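Local coordinates for NADH dehydrogenase (Methanothermobacter marburgensis, PDB 4R81), which binds flavin mononucleotide and probably catalyses the oxidation of NADH or NADPH with a quinone as electron acceptor, at residues A[73-76]-A[77-80]; A[102-105]-A[106-110]. All blocks are in the same frame, centred on the assembly; numbering follows the deposited sequence.

Contact 1 (A[73-76]-A[77-80]); sequences MEEH and ERIG
Glu74 OE2 is held by two nitrogens of one guanidinium group, one turn further along the same helix. Arg78 NE reaches it at 2.6 Å with an N-H...O angle of 155°, and Arg78 NH2 adds a weak second bond at 3.3 Å. The oxygen receives NE on its anti lone pair and sits at the guanidinium edge, yet the carboxylate plane stands at 89° to that of the guanidinium, so the pair is not the flat, two-oxygen kind of salt bridge. Glu74 gets there by a bend at chi2 (73°), which folds its carboxylate back toward the arginine, whose chain runs extended from CG to NE. Glu75 approaches differently. Its OE2 lies over a face of the same guanidinium, 3.4 Å from Arg78 NH1 and well out of the guanidinium plane, so the attraction is electrostatic and not a hydrogen bond. The stronger polar tie of Glu75 to this neighbourhood is made by OE1, which is hydrogen-bonded to Tyr7 OH, while Arg78 NH1 also bonds to Tyr7. With an alanine in place of Arg78, the carboxylates of Glu74 and Glu75 would probably lose their shared cation, leaving the Glu74 end free to turn. Beneath the charges the backbone keeps regular i to i+4 bonding, with Ile79 N 2.9 Å from Glu75 O, and the CG1 of Ile79 lies against that same carbonyl oxygen. Here i,i+3 and i,i+4 ion pairs meet in one salt-bridge network on helix 70-80, which packs against the parallel sheet of a flavodoxin-like fold.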
ATOM      1  N   MET A  73     -11.993 -11.155  13.564  1.00 24.44           N
ATOM      2  CA  MET A  73     -12.788 -10.975  14.779  1.00 25.42           C
ATOM      3  C   MET A  73     -11.896 -10.641  15.974  1.00 25.54           C
ATOM      4  O   MET A  73     -12.229  -9.775  16.788  1.00 26.32           O
ATOM      5  CB  MET A  73     -13.631 -12.222  15.071  1.00 26.88           C
ATOM      6  CG  MET A  73     -14.623 -12.555  13.976  1.00 30.64           C
ATOM      7  SD  MET A  73     -15.613 -14.014  14.346  1.00 35.50           S
ATOM      8  CE  MET A  73     -16.655 -13.372  15.655  1.00 35.74           C
ATOM      9  N   GLU A  74     -10.755 -11.319  16.065  1.00 25.78           N
ATOM     10  CA  GLU A  74      -9.791 -11.064  17.131  1.00 26.11           C
ATOM     11  C   GLU A  74      -9.221  -9.649  17.051  1.00 23.56           C
ATOM     12  O   GLU A  74      -9.025  -8.998  18.077  1.00 23.63           O
ATOM     13  CB  GLU A  74      -8.658 -12.101  17.102  1.00 28.79           C
ATOM     14  CG  GLU A  74      -7.424 -11.720  17.916  1.00 31.69           C
ATOM     15  CD  GLU A  74      -7.640 -11.813  19.418  1.00 35.50           C
ATOM     16  OE1 GLU A  74      -8.636 -12.443  19.846  1.00 36.80           O
ATOM     17  OE2 GLU A  74      -6.805 -11.261  20.174  1.00 37.04           O
ATOM     18  N   GLU A  75      -8.958  -9.170  15.838  1.00 21.72           N
ATOM     19  CA  GLU A  75      -8.471  -7.801  15.677  1.00 21.21           C
ATOM     20  C   GLU A  75      -9.521  -6.798  16.147  1.00 22.54           C
ATOM     21  O   GLU A  75      -9.198  -5.805  16.805  1.00 22.66           O
ATOM     22  CB  GLU A  75      -8.057  -7.528  14.227  1.00 21.43           C
ATOM     23  CG  GLU A  75      -6.845  -8.343  13.778  1.00 21.72           C
ATOM     24  CD  GLU A  75      -5.635  -8.126  14.670  1.00 21.50           C
ATOM     25  OE1 GLU A  75      -5.112  -6.983  14.708  1.00 20.70           O
ATOM     26  OE2 GLU A  75      -5.211  -9.097  15.349  1.00 20.45           O
ATOM     27  N   HIS A  76     -10.782  -7.068  15.825  1.00 22.60           N
ATOM     28  CA  HIS A  76     -11.861  -6.182  16.242  1.00 22.18           C
ATOM     29  C   HIS A  76     -11.996  -6.147  17.768  1.00 23.98           C
ATOM     30  O   HIS A  76     -12.278  -5.096  18.340  1.00 25.11           O
ATOM     31  CB  HIS A  76     -13.177  -6.568  15.564  1.00 22.48           C
ATOM     32  CG  HIS A  76     -13.181  -6.328  14.088  1.00 22.29           C
ATOM     33  ND1 HIS A  76     -14.281  -6.578  13.292  1.00 22.58           N
ATOM     34  CD2 HIS A  76     -12.221  -5.847  13.261  1.00 22.44           C
ATOM     35  CE1 HIS A  76     -13.993  -6.272  12.040  1.00 21.80           C
ATOM     36  NE2 HIS A  76     -12.749  -5.828  11.992  1.00 21.73           N
ATOM     37  N   GLU A  77     -11.779  -7.286  18.422  1.00 24.86           N
ATOM     38  CA  GLU A  77     -11.780  -7.322  19.884  1.00 26.00           C
ATOM     39  C   GLU A  77     -10.640  -6.490  20.468  1.00 25.19           C
ATOM     40  O   GLU A  77     -10.834  -5.744  21.432  1.00 24.70           O
ATOM     41  CB  GLU A  77     -11.684  -8.759  20.393  1.00 31.28           C
ATOM     42  CG  GLU A  77     -12.901  -9.608  20.110  1.00 35.92           C
ATOM     43  CD  GLU A  77     -12.892 -10.897  20.907  1.00 40.85           C
ATOM     44  OE1 GLU A  77     -12.416 -10.873  22.065  1.00 42.42           O
ATOM     45  OE2 GLU A  77     -13.357 -11.932  20.378  1.00 43.41           O
ATOM     46  N   ARG A  78      -9.453  -6.629  19.887  1.00 23.63           N
ATOM     47  CA  ARG A  78      -8.291  -5.857  20.326  1.00 23.08           C
ATOM     48  C   ARG A  78      -8.520  -4.354  20.184  1.00 22.93           C
ATOM     49  O   ARG A  78      -8.206  -3.580  21.094  1.00 22.60           O
ATOM     50  CB  ARG A  78      -7.044  -6.290  19.549  1.00 22.43           C
ATOM     51  CG  ARG A  78      -6.610  -7.715  19.869  1.00 24.39           C
ATOM     52  CD  ARG A  78      -5.501  -8.200  18.949  1.00 25.38           C
ATOM     53  NE  ARG A  78      -5.103  -9.572  19.251  1.00 27.90           N
ATOM     54  CZ  ARG A  78      -4.000 -10.149  18.790  1.00 29.52           C
ATOM     55  NH1 ARG A  78      -3.168  -9.465  18.015  1.00 30.36           N
ATOM     56  NH2 ARG A  78      -3.717 -11.401  19.116  1.00 30.12           N
ATOM     57  N   ILE A  79      -9.069  -3.947  19.044  1.00 22.72           N
ATOM     58  CA  ILE A  79      -9.425  -2.546  18.821  1.00 21.94           C
ATOM     59  C   ILE A  79     -10.502  -2.099  19.817  1.00 24.04           C
ATOM     60  O   ILE A  79     -10.462  -0.975  20.342  1.00 23.65           O
ATOM     61  CB  ILE A  79      -9.895  -2.325  17.367  1.00 20.74           C
ATOM     62  CG1 ILE A  79      -8.766  -2.692  16.399  1.00 19.86           C
ATOM     63  CG2 ILE A  79     -10.362  -0.890  17.153  1.00 21.12           C
ATOM     64  CD1 ILE A  79      -9.188  -2.767  14.936  1.00 20.18           C
ATOM     65  N   GLY A  80     -11.454  -2.987  20.089  1.00 24.97           N
ATOM     66  CA  GLY A  80     -12.534  -2.676  21.008  1.00 24.31           C
ATOM     67  C   GLY A  80     -12.073  -2.345  22.415  1.00 26.10           C
ATOM     68  O   GLY A  80     -12.717  -1.557  23.110  1.00 27.59           O
TER

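Contact 2 (A[102-105]-A[106-110]); sequences GWFD and RVWTY
An aromatic cluster closes the C-terminal end of helix 98-107, with Trp103 and Phe104 both presenting an edge to one face of the Trp108 indole. The six-membered rings of the two tryptophans have centroids 4.9 Å apart and planes at 60°, and Trp103 CH2 comes within 3.7 Å of Trp108 CZ3. Phe104 meets the pyrrole part of that indole: its CD1 lies 3.4 Å from Trp108 NE1, with the planes at 67°. Both are edge-to-face contacts, tilted from the perpendicular, one at each ring of the same indole. Val107 works from another direction, its CG2 standing 3.7 Å from the centroid of the Trp103 five-membered ring, almost directly over its face, in a CH-pi contact. With CG opposite the backbone N (chi1 -173°), the Trp103 indole lies alongside the next helical turn, against that methyl group. In this flavodoxin-like fold the helix ends here: Trp108 N still bonds to Phe104 O, but Trp108 leaves helical geometry as the centre of an inverse gamma turn, closed by a weak bond from Thr109 N to Val107 O. A water ties the last helical turn to the gamma turn, donating to Asp105 O at 2.8 Å and to Trp108 O at 2.7 Å. The buried indole N-H of Trp108 is satisfied by Arg160 O, and Trp93 of the second subunit meets its ring edge-to-face. Asp105, part of the flavin mononucleotide pocket, forms a salt bridge through OD1 with Lys101 and accepts a hydrogen bond at OD2 from the backbone N of Ala98 of the second subunit.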
ATOM      1  N   GLY A 102      -2.451  -5.206   4.014  1.00 16.37           N
ATOM      2  CA  GLY A 102      -3.389  -6.312   4.023  1.00 15.94           C
ATOM      3  C   GLY A 102      -4.233  -6.327   5.276  1.00 16.54           C
ATOM      4  O   GLY A 102      -5.375  -6.791   5.250  1.00 15.98           O
ATOM      5  N   TRP A 103      -3.679  -5.805   6.370  1.00 16.41           N
ATOM      6  CA  TRP A 103      -4.442  -5.644   7.595  1.00 16.68           C
ATOM      7  C   TRP A 103      -5.616  -4.694   7.340  1.00 14.59           C
ATOM      8  O   TRP A 103      -6.746  -4.998   7.710  1.00 15.30           O
ATOM      9  CB  TRP A 103      -3.542  -5.122   8.714  1.00 17.18           C
ATOM     10  CG  TRP A 103      -4.173  -5.080  10.073  1.00 17.00           C
ATOM     11  CD1 TRP A 103      -4.146  -6.066  11.014  1.00 16.69           C
ATOM     12  CD2 TRP A 103      -4.898  -3.983  10.661  1.00 15.82           C
ATOM     13  NE1 TRP A 103      -4.811  -5.661  12.149  1.00 17.27           N
ATOM     14  CE2 TRP A 103      -5.280  -4.386  11.960  1.00 16.88           C
ATOM     15  CE3 TRP A 103      -5.251  -2.698  10.218  1.00 16.88           C
ATOM     16  CZ2 TRP A 103      -6.009  -3.555  12.819  1.00 16.73           C
ATOM     17  CZ3 TRP A 103      -5.977  -1.873  11.072  1.00 16.32           C
ATOM     18  CH2 TRP A 103      -6.348  -2.309  12.355  1.00 17.01           C
ATOM     19  N   PHE A 104      -5.373  -3.563   6.679  1.00 15.07           N
ATOM     20  CA  PHE A 104      -6.479  -2.674   6.335  1.00 16.43           C
ATOM     21  C   PHE A 104      -7.487  -3.383   5.422  1.00 16.09           C
ATOM     22  O   PHE A 104      -8.698  -3.344   5.683  1.00 15.60           O
ATOM     23  CB  PHE A 104      -5.976  -1.377   5.681  1.00 15.92           C
ATOM     24  CG  PHE A 104      -5.250  -0.459   6.629  1.00 15.65           C
ATOM     25  CD1 PHE A 104      -5.937   0.203   7.638  1.00 16.20           C
ATOM     26  CD2 PHE A 104      -3.885  -0.249   6.506  1.00 15.73           C
ATOM     27  CE1 PHE A 104      -5.269   1.043   8.519  1.00 17.95           C
ATOM     28  CE2 PHE A 104      -3.208   0.595   7.386  1.00 16.44           C
ATOM     29  CZ  PHE A 104      -3.903   1.246   8.386  1.00 16.96           C
ATOM     30  N   ASP A 105      -6.993  -4.043   4.374  1.00 15.30           N
ATOM     31  CA  ASP A 105      -7.868  -4.713   3.402  1.00 16.18           C
ATOM     32  C   ASP A 105      -8.819  -5.691   4.093  1.00 17.47           C
ATOM     33  O   ASP A 105     -10.003  -5.771   3.757  1.00 18.49           O
ATOM     34  CB  ASP A 105      -7.064  -5.503   2.356  1.00 15.43           C
ATOM     35  CG  ASP A 105      -6.178  -4.628   1.480  1.00 15.98           C
ATOM     36  OD1 ASP A 105      -6.374  -3.396   1.436  1.00 16.76           O
ATOM     37  OD2 ASP A 105      -5.275  -5.201   0.819  1.00 16.99           O
ATOM     38  N   ARG A 106      -8.282  -6.427   5.065  1.00 16.28           N
ATOM     39  CA  ARG A 106      -9.011  -7.516   5.713  1.00 17.94           C
ATOM     40  C   ARG A 106      -9.758  -7.125   6.986  1.00 18.71           C
ATOM     41  O   ARG A 106     -10.769  -7.746   7.336  1.00 18.54           O
ATOM     42  CB  ARG A 106      -8.052  -8.675   6.016  1.00 17.58           C
ATOM     43  CG  ARG A 106      -7.390  -9.285   4.780  1.00 18.23           C
ATOM     44  CD  ARG A 106      -6.692 -10.596   5.117  1.00 19.14           C
ATOM     45  NE  ARG A 106      -7.646 -11.554   5.668  1.00 20.17           N
ATOM     46  CZ  ARG A 106      -7.536 -12.154   6.851  1.00 21.12           C
ATOM     47  NH1 ARG A 106      -6.480 -11.939   7.620  1.00 22.57           N
ATOM     48  NH2 ARG A 106      -8.487 -12.989   7.254  1.00 21.96           N
ATOM     49  N   VAL A 107      -9.265  -6.108   7.684  1.00 17.79           N
ATOM     50  CA  VAL A 107      -9.802  -5.780   8.999  1.00 19.03           C
ATOM     51  C   VAL A 107     -10.814  -4.644   8.925  1.00 19.20           C
ATOM     52  O   VAL A 107     -11.761  -4.606   9.701  1.00 20.26           O
ATOM     53  CB  VAL A 107      -8.664  -5.514  10.027  1.00 17.91           C
ATOM     54  CG1 VAL A 107      -9.226  -5.128  11.408  1.00 17.14           C
ATOM     55  CG2 VAL A 107      -7.764  -6.751  10.139  1.00 18.50           C
ATOM     56  N   TRP A 108     -10.648  -3.744   7.961  1.00 18.18           N
ATOM     57  CA  TRP A 108     -11.603  -2.652   7.800  1.00 18.60           C
ATOM     58  C   TRP A 108     -12.817  -3.146   7.004  1.00 19.47           C
ATOM     59  O   TRP A 108     -12.978  -2.827   5.821  1.00 20.31           O
ATOM     60  CB  TRP A 108     -10.951  -1.468   7.081  1.00 18.69           C
ATOM     61  CG  TRP A 108     -10.188  -0.421   7.917  1.00 18.53           C
ATOM     62  CD1 TRP A 108      -9.661   0.736   7.432  1.00 18.96           C
ATOM     63  CD2 TRP A 108      -9.888  -0.425   9.339  1.00 19.09           C
ATOM     64  NE1 TRP A 108      -9.051   1.448   8.435  1.00 18.12           N
ATOM     65  CE2 TRP A 108      -9.176   0.764   9.613  1.00 18.83           C
ATOM     66  CE3 TRP A 108     -10.143  -1.310  10.395  1.00 18.79           C
ATOM     67  CZ2 TRP A 108      -8.725   1.096  10.897  1.00 18.68           C
ATOM     68  CZ3 TRP A 108      -9.691  -0.979  11.672  1.00 19.70           C
ATOM     69  CH2 TRP A 108      -8.989   0.213  11.909  1.00 19.67           C
ATOM     70  N   THR A 109     -13.678  -3.920   7.657  1.00 19.82           N
ATOM     71  CA  THR A 109     -14.753  -4.643   6.971  1.00 20.59           C
ATOM     72  C   THR A 109     -16.059  -3.873   6.884  1.00 22.18           C
ATOM     73  O   THR A 109     -16.327  -2.983   7.692  1.00 22.21           O
ATOM     74  CB  THR A 109     -15.017  -6.006   7.646  1.00 21.02           C
ATOM     75  OG1 THR A 109     -15.249  -5.811   9.046  1.00 23.08           O
ATOM     76  CG2 THR A 109     -13.819  -6.898   7.480  1.00 21.11           C
ATOM     77  N   TYR A 110     -16.874  -4.219   5.889  1.00 23.26           N
ATOM     78  CA  TYR A 110     -18.176  -3.595   5.745  1.00 25.02           C
ATOM     79  C   TYR A 110     -19.024  -3.925   6.968  1.00 26.92           C
ATOM     80  O   TYR A 110     -19.083  -5.082   7.406  1.00 26.75           O
ATOM     81  CB  TYR A 110     -18.883  -4.053   4.467  1.00 26.84           C
ATOM     82  CG  TYR A 110     -20.181  -3.315   4.261  1.00 27.91           C
ATOM     83  CD1 TYR A 110     -21.360  -3.776   4.829  1.00 28.53           C
ATOM     84  CD2 TYR A 110     -20.221  -2.130   3.537  1.00 29.29           C
ATOM     85  CE1 TYR A 110     -22.539  -3.093   4.675  1.00 29.44           C
ATOM     86  CE2 TYR A 110     -21.398  -1.442   3.372  1.00 30.59           C
ATOM     87  CZ  TYR A 110     -22.555  -1.930   3.942  1.00 31.36           C
ATOM     88  OH  TYR A 110     -23.737  -1.250   3.787  1.00 34.68           O
TER
HETATM   89  O   HOH W   1     -11.869  -3.742   3.575  1.00 18.91           O

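Overall arrangement
Contact 1 comes first along the chain, on helix 70-80, and contact 2 follows at the end of helix 98-107, with strand 84-90 of the central parallel sheet lying between the two helices in sequence. Their centres are about 12 Å apart, and they touch directly. Probable hydrogen bonds join His76 NE2 to Val107 O at 2.8 Å and Glu75 OE1 to Trp103 NE1 at 2.9 Å, while Ile79 packs on Trp108. Glu75, a member of the charged network, thus probably bonds directly to Trp103 of the aromatic cluster. Contact 1 lies away from the cofactor, whereas contact 2 also reaches flavin mononucleotide, through Asp105, and the second subunit.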